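Local coordinates for protein porin (Acinetobacter baumannii AB307-0294, PDB 5DL7) that probably acts as an outer-membrane porin of the OprD family, a beta-barrel channel that lets small solutes, perhaps vanillate, cross the outer membrane, at residues A[244-249]-A[265-270]; A[282-287]-A[316-321]. All coordinates share one frame; numbering follows the deposited sequence.

Contact 1 (A[244-249]-A[265-270]); sequences SDVRFF and RHISGL. With C8E ((hydroxyethyloxy)tri(ethyloxy)octane), chain L.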
loop_
_atom_site.group_PDB
_atom_site.type_symbol
_atom_site.label_atom_id
_atom_site.label_comp_id
_atom_site.label_asym_id
_atom_site.label_seq_id
_atom_site.Cartn_x
_atom_site.Cartn_y
_atom_site.Cartn_z
ATOM N N SER A 244 1.273 18.275 -5.495
ATOM C CA SER A 244 1.748 17.418 -6.642
ATOM C C SER A 244 2.324 16.157 -6.096
ATOM O O SER A 244 2.945 16.102 -5.024
ATOM C CB SER A 244 2.778 18.205 -7.595
ATOM O OG SER A 244 3.833 18.578 -6.727
ATOM N N ASP A 245 2.144 15.074 -6.850
ATOM C CA ASP A 245 2.813 13.821 -6.577
ATOM C C ASP A 245 2.970 13.152 -7.915
ATOM O O ASP A 245 1.933 12.798 -8.537
ATOM C CB ASP A 245 1.934 12.967 -5.719
ATOM C CG ASP A 245 2.624 11.609 -5.209
ATOM O OD1 ASP A 245 3.610 11.156 -5.722
ATOM O OD2 ASP A 245 2.291 11.250 -4.043
ATOM N N VAL A 246 4.211 12.935 -8.325
ATOM C CA VAL A 246 4.494 12.407 -9.649
ATOM C C VAL A 246 5.441 11.247 -9.487
ATOM O O VAL A 246 6.407 11.321 -8.735
ATOM C CB VAL A 246 5.102 13.478 -10.613
ATOM C CG1 VAL A 246 5.641 12.925 -11.899
ATOM C CG2 VAL A 246 4.132 14.615 -10.893
ATOM N N ARG A 247 5.150 10.172 -10.216
ATOM C CA ARG A 247 5.923 8.897 -10.072
ATOM C C ARG A 247 6.203 8.317 -11.417
ATOM O O ARG A 247 5.272 8.181 -12.252
ATOM C CB ARG A 247 5.157 7.888 -9.215
ATOM C CG ARG A 247 4.899 8.418 -7.821
ATOM C CD ARG A 247 4.179 7.355 -6.956
ATOM N NE ARG A 247 3.594 8.067 -5.756
ATOM C CZ ARG A 247 2.867 7.553 -4.820
ATOM N NH1 ARG A 247 2.540 6.311 -4.840
ATOM N NH2 ARG A 247 2.394 8.336 -3.837
ATOM N N PHE A 248 7.471 7.988 -11.653
ATOM C CA PHE A 248 7.876 7.337 -12.887
ATOM C C PHE A 248 8.644 6.081 -12.595
ATOM O O PHE A 248 9.573 6.061 -11.736
ATOM C CB PHE A 248 8.865 8.249 -13.597
ATOM C CG PHE A 248 9.487 7.639 -14.797
ATOM C CD1 PHE A 248 8.725 7.319 -15.920
ATOM C CD2 PHE A 248 10.821 7.298 -14.818
ATOM C CE1 PHE A 248 9.421 6.786 -17.078
ATOM C CE2 PHE A 248 11.453 6.681 -15.973
ATOM C CZ PHE A 248 10.721 6.440 -17.039
ATOM N N PHE A 249 8.224 4.983 -13.252
ATOM C CA PHE A 249 8.894 3.655 -13.165
ATOM C C PHE A 249 9.412 3.234 -14.480
ATOM O O PHE A 249 8.719 3.409 -15.499
ATOM C CB PHE A 249 7.879 2.596 -12.560
ATOM C CG PHE A 249 7.442 2.835 -11.180
ATOM C CD1 PHE A 249 6.340 3.619 -10.984
ATOM C CD2 PHE A 249 8.065 2.246 -10.158
ATOM C CE1 PHE A 249 5.828 3.897 -9.715
ATOM C CE2 PHE A 249 7.561 2.466 -8.840
ATOM C CZ PHE A 249 6.455 3.294 -8.653
ATOM N N ARG A 265 7.364 1.324 -18.963
ATOM C CA ARG A 265 7.509 2.647 -18.287
ATOM C C ARG A 265 6.182 3.024 -17.817
ATOM O O ARG A 265 5.177 2.842 -18.516
ATOM C CB ARG A 265 8.008 3.768 -19.248
ATOM C CG ARG A 265 9.483 3.724 -19.540
ATOM C CD ARG A 265 9.980 2.557 -20.332
ATOM N NE ARG A 265 9.392 2.539 -21.626
ATOM C CZ ARG A 265 9.343 1.508 -22.470
ATOM N NH1 ARG A 265 8.699 1.601 -23.651
ATOM N NH2 ARG A 265 9.799 0.357 -22.028
ATOM N N HIS A 266 6.088 3.585 -16.613
ATOM C CA HIS A 266 4.802 3.977 -16.081
ATOM C C HIS A 266 4.900 5.398 -15.465
ATOM O O HIS A 266 5.825 5.610 -14.650
ATOM C CB HIS A 266 4.329 2.960 -15.012
ATOM C CG HIS A 266 2.874 3.145 -14.708
ATOM N ND1 HIS A 266 2.430 4.107 -13.855
ATOM C CD2 HIS A 266 1.754 2.534 -15.232
ATOM C CE1 HIS A 266 1.102 4.114 -13.912
ATOM N NE2 HIS A 266 0.686 3.183 -14.750
ATOM N N ILE A 267 4.015 6.280 -15.908
ATOM C CA ILE A 267 4.055 7.665 -15.345
ATOM C C ILE A 267 2.749 7.832 -14.700
ATOM O O ILE A 267 1.703 7.433 -15.220
ATOM C CB ILE A 267 4.361 8.648 -16.521
ATOM C CG1 ILE A 267 4.431 10.029 -15.978
ATOM C CG2 ILE A 267 3.197 8.614 -17.443
ATOM C CD1 ILE A 267 5.622 10.200 -15.054
ATOM N N SER A 268 2.732 8.477 -13.525
ATOM C CA SER A 268 1.493 8.843 -12.841
ATOM C C SER A 268 1.659 10.155 -12.118
ATOM O O SER A 268 2.768 10.486 -11.657
ATOM C CB SER A 268 1.022 7.732 -11.951
ATOM O OG SER A 268 1.904 7.320 -10.920
ATOM N N GLY A 269 0.571 10.911 -12.078
ATOM C CA GLY A 269 0.654 12.233 -11.366
ATOM C C GLY A 269 -0.725 12.549 -10.819
ATOM O O GLY A 269 -1.775 12.273 -11.432
ATOM N N LEU A 270 -0.735 13.151 -9.683
ATOM C CA LEU A 270 -1.919 13.731 -9.070
ATOM C C LEU A 270 -1.597 15.179 -8.728
ATOM O O LEU A 270 -0.559 15.446 -8.022
ATOM C CB LEU A 270 -2.315 12.985 -7.805
ATOM C CG LEU A 270 -3.661 13.427 -7.164
ATOM C CD1 LEU A 270 -4.899 12.998 -7.942
ATOM C CD2 LEU A 270 -3.699 12.776 -5.761
HETATM C C11 C8E L . 10.264 5.489 -23.731
HETATM O O12 C8E L . 9.028 5.031 -23.008
HETATM C C13 C8E L . 7.916 5.827 -23.337
HETATM C C14 C8E L . 7.505 5.486 -24.771
HETATM O O15 C8E L . 7.463 4.027 -25.045
HETATM C C16 C8E L . 6.748 3.889 -26.257
HETATM C C17 C8E L . 6.539 2.417 -26.494
HETATM O O18 C8E L . 7.836 1.846 -26.686
HETATM C C19 C8E L . 7.721 0.436 -27.004
HETATM C C20 C8E L . 9.023 -0.280 -26.753
HETATM O O21 C8E L . 9.264 -0.623 -25.340
HETATM O O HOH W 1 3.751 5.702 -11.995
#

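Contact 2 (A[282-287]-A[316-321]); sequences LGYMQS and DEKVYS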
loop_
_atom_site.group_PDB
_atom_site.type_symbol
_atom_site.label_atom_id
_atom_site.label_comp_id
_atom_site.label_asym_id
_atom_site.label_seq_id
_atom_site.Cartn_x
_atom_site.Cartn_y
_atom_site.Cartn_z
ATOM N N LEU A 282 -6.713 16.490 -9.894
ATOM C CA LEU A 282 -6.845 15.734 -11.120
ATOM C C LEU A 282 -5.663 14.829 -11.185
ATOM O O LEU A 282 -4.509 15.159 -10.885
ATOM C CB LEU A 282 -6.897 16.678 -12.362
ATOM C CG LEU A 282 -8.005 17.701 -12.433
ATOM C CD1 LEU A 282 -7.677 18.615 -13.586
ATOM C CD2 LEU A 282 -9.348 16.956 -12.675
ATOM N N GLY A 283 -5.903 13.595 -11.697
ATOM C CA GLY A 283 -4.923 12.557 -11.789
ATOM C C GLY A 283 -4.813 11.994 -13.222
ATOM O O GLY A 283 -5.785 12.002 -14.042
ATOM N N TYR A 284 -3.631 11.571 -13.645
ATOM C CA TYR A 284 -3.373 10.941 -14.908
ATOM C C TYR A 284 -2.356 9.851 -14.725
ATOM O O TYR A 284 -1.364 10.035 -13.970
ATOM C CB TYR A 284 -2.856 11.908 -15.987
ATOM C CG TYR A 284 -2.729 11.269 -17.303
ATOM C CD1 TYR A 284 -3.866 10.874 -17.998
ATOM C CD2 TYR A 284 -1.570 10.948 -17.758
ATOM C CE1 TYR A 284 -3.790 10.272 -19.278
ATOM C CE2 TYR A 284 -1.462 10.383 -19.056
ATOM C CZ TYR A 284 -2.582 9.966 -19.725
ATOM O OH TYR A 284 -2.464 9.363 -21.040
ATOM N N MET A 285 -2.583 8.709 -15.411
ATOM C CA MET A 285 -1.574 7.679 -15.497
ATOM C C MET A 285 -1.485 7.149 -16.890
ATOM O O MET A 285 -2.469 7.089 -17.586
ATOM C CB MET A 285 -1.745 6.515 -14.497
ATOM C CG MET A 285 -2.115 6.916 -13.077
ATOM S SD MET A 285 -1.814 5.679 -11.836
ATOM C CE MET A 285 -3.061 4.445 -12.260
ATOM N N GLN A 286 -0.299 6.691 -17.226
ATOM C CA GLN A 286 -0.146 5.907 -18.453
ATOM C C GLN A 286 0.986 4.917 -18.437
ATOM O O GLN A 286 2.089 5.208 -17.984
ATOM C CB GLN A 286 0.037 6.867 -19.660
ATOM C CG GLN A 286 0.152 6.225 -21.028
ATOM C CD GLN A 286 0.082 7.214 -22.202
ATOM O OE1 GLN A 286 -0.247 8.371 -22.010
ATOM N NE2 GLN A 286 0.208 6.684 -23.426
ATOM N N SER A 287 0.676 3.701 -18.911
ATOM C CA SER A 287 1.642 2.727 -19.159
ATOM C C SER A 287 2.170 2.700 -20.544
ATOM O O SER A 287 1.387 2.771 -21.515
ATOM C CB SER A 287 0.950 1.356 -18.807
ATOM O OG SER A 287 1.865 0.314 -18.882
ATOM N N ASP A 316 -0.546 -0.632 -21.460
ATOM C CA ASP A 316 -1.093 0.471 -22.243
ATOM C C ASP A 316 -2.192 1.271 -21.642
ATOM O O ASP A 316 -2.740 2.172 -22.291
ATOM C CB ASP A 316 -1.501 0.006 -23.593
ATOM C CG ASP A 316 -0.208 -0.332 -24.487
ATOM O OD1 ASP A 316 0.940 -0.033 -24.237
ATOM O OD2 ASP A 316 -0.593 -0.683 -25.595
ATOM N N GLU A 317 -2.483 1.025 -20.356
ATOM C CA GLU A 317 -3.679 1.661 -19.760
ATOM C C GLU A 317 -3.403 3.153 -19.528
ATOM O O GLU A 317 -2.401 3.488 -18.891
ATOM C CB GLU A 317 -3.932 0.985 -18.466
ATOM C CG GLU A 317 -5.177 1.438 -17.735
ATOM C CD GLU A 317 -5.746 0.547 -16.682
ATOM O OE1 GLU A 317 -5.097 -0.452 -16.293
ATOM O OE2 GLU A 317 -6.923 0.876 -16.216
ATOM N N LYS A 318 -4.352 3.929 -20.006
ATOM C CA LYS A 318 -4.423 5.374 -19.733
ATOM C C LYS A 318 -5.465 5.585 -18.720
ATOM O O LYS A 318 -6.623 5.106 -18.869
ATOM C CB LYS A 318 -4.796 6.147 -21.008
ATOM C CG LYS A 318 -3.682 6.121 -22.036
ATOM C CD LYS A 318 -4.287 6.928 -23.216
ATOM C CE LYS A 318 -3.319 6.995 -24.335
ATOM N NZ LYS A 318 -3.500 5.692 -25.043
ATOM N N VAL A 319 -5.178 6.353 -17.668
ATOM C CA VAL A 319 -6.082 6.588 -16.600
ATOM C C VAL A 319 -6.316 8.073 -16.304
ATOM O O VAL A 319 -5.321 8.800 -16.277
ATOM C CB VAL A 319 -5.621 5.935 -15.272
ATOM C CG1 VAL A 319 -6.650 6.036 -14.138
ATOM C CG2 VAL A 319 -5.268 4.439 -15.409
ATOM N N TYR A 320 -7.571 8.397 -16.197
ATOM C CA TYR A 320 -8.036 9.800 -15.920
ATOM C C TYR A 320 -8.756 9.765 -14.625
ATOM O O TYR A 320 -9.722 9.038 -14.467
ATOM C CB TYR A 320 -8.959 10.300 -17.058
ATOM C CG TYR A 320 -8.347 10.116 -18.407
ATOM C CD1 TYR A 320 -8.496 8.853 -19.049
ATOM C CD2 TYR A 320 -7.658 11.116 -19.061
ATOM C CE1 TYR A 320 -7.987 8.680 -20.315
ATOM C CE2 TYR A 320 -7.179 10.918 -20.401
ATOM C CZ TYR A 320 -7.334 9.690 -20.929
ATOM O OH TYR A 320 -6.846 9.377 -22.221
ATOM N N SER A 321 -8.437 10.698 -13.688
ATOM C CA SER A 321 -9.185 10.713 -12.417
ATOM C C SER A 321 -9.405 12.146 -11.888
ATOM O O SER A 321 -8.752 13.104 -12.293
ATOM C CB SER A 321 -8.434 9.913 -11.312
ATOM O OG SER A 321 -7.310 10.717 -10.889
HETATM O O HOH W 2 -3.911 10.649 -22.992
HETATM O O HOH W 3 2.494 -0.659 -21.534
#

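Contact 1 (A[244-249]-A[265-270])
Phe248, on the face of the sheet that also carries Val246 and Ile267, and Arg265 lie side by side and point the same way. The Arg265 side chain can be followed outward. Arg265 CB lies near Phe249 O and 4.0 Å from Phe248 CE1, and Arg265 CG comes within 3.9 Å of Phe248 CZ. The chain then bends twice, at chi2 (67°) and chi3 (62°), and the guanidinium reaches a bound detergent molecule, C8E. CD passes C8E O12, to which NE donates, and NH1 is shared between the terminal hydroxyl oxygen O21, 2.8 Å from Arg265 NH1, and the ether oxygen O15, slightly farther. NH2 forms a salt bridge with Asp263, which also hydrogen-bonds the detergent.

Segments 244-249 and 265-270 belong to the antiparallel beta hairpin of strands 240-253 and 263-275, two neighbouring staves of the OprD-type barrel. Asp245-Leu270, Arg247-Ser268 and Phe249-His266 are its hydrogen-bonded pairs, with Phe249 N to His266 O at 2.8 Å. In the non-hydrogen-bonded pair Phe248-Ile267, Ile267 CD1 packs 4.1 Å from Phe248 CB.

The face of Asp245, Arg247, Ser268 and His266 carries the polar contacts, beside Phe249 and Leu270. One water is hydrogen-bonded to His266 ND1 and Ser268 OG and donates to Arg247 O at 2.9 Å, linking the two strands; Ser268 OG also bonds the backbone N of Val304. Along segment 244-249, Arg247 grips Asp245 side-on: NE meets OD1 and NH2 meets OD2 (Arg247 NH2 to Asp245 OD2, 2.9 Å), both from above the carboxylate plane, while NH1 bonds Pro302 O.

Contact 2 (A[282-287]-A[316-321])
Tyr284 turns its ring edge toward the face of Tyr320, the centroids 5.3 Å apart and the planes at 64°, with Tyr284 CE1 3.6 Å from Tyr320 CE2. Tyr284 CG is anti to the backbone N (chi1 -174°), and the ring it carries also brings Tyr284 CD1 to 3.1 Å from Val319 O. Lys349 adds a cation-pi contact to Tyr320.

Polar links follow on the same face. Tyr284 OH donates to Gln286 OE1 at 2.6 Å, from above the amide carbonyl plane, and accepts from a water that also bonds Tyr320 OH. The aliphatic part of Lys318 runs beside Tyr284 and Gln286, Lys318 CG 3.6 Å from Tyr284 OH, and its NZ forms a salt bridge with Asp352.

The backbone bonds are those of adjacent antiparallel strands in the porin barrel, 278-288 and 318-327. Gly283-Ser321 and Met285-Val319 are hydrogen-bonded pairs, and Ser287 N reaches Glu317 O just before the second strand begins. Beyond it, a water joins Ser287 OG to Asp316 N.

On the face of Met285 and Val319 the packing is mainly apolar: Met285 CE lies 3.8 Å from Val319 CG2, and Met285 also touches Val303 and Tyr312 of a loop. Ser321 OG lies against Gly283 CA.

Overall arrangement
Contacts 1 and 2 are alternate strand pairings of one barrel wall, with the pairing of 263-275 and 278-288 between them: Gly269 N lies 2.8 Å from Tyr284 O, a probable hydrogen bond, and Ser268 packs on Met285. Contact 1 closes a hairpin with 15 residues between its segments, while contact 2 spans 28, part of which folds back against both. In both, the buried side chains are mainly on the face met by this loop (Phe249, His266, Ser268; Met285, Val319, Ser321). The other face is mostly partly exposed; there contact 1 offers aliphatic groups and Phe248, next to a detergent-bound arginine, whereas contact 2 carries tyrosines, glutamine and lysine.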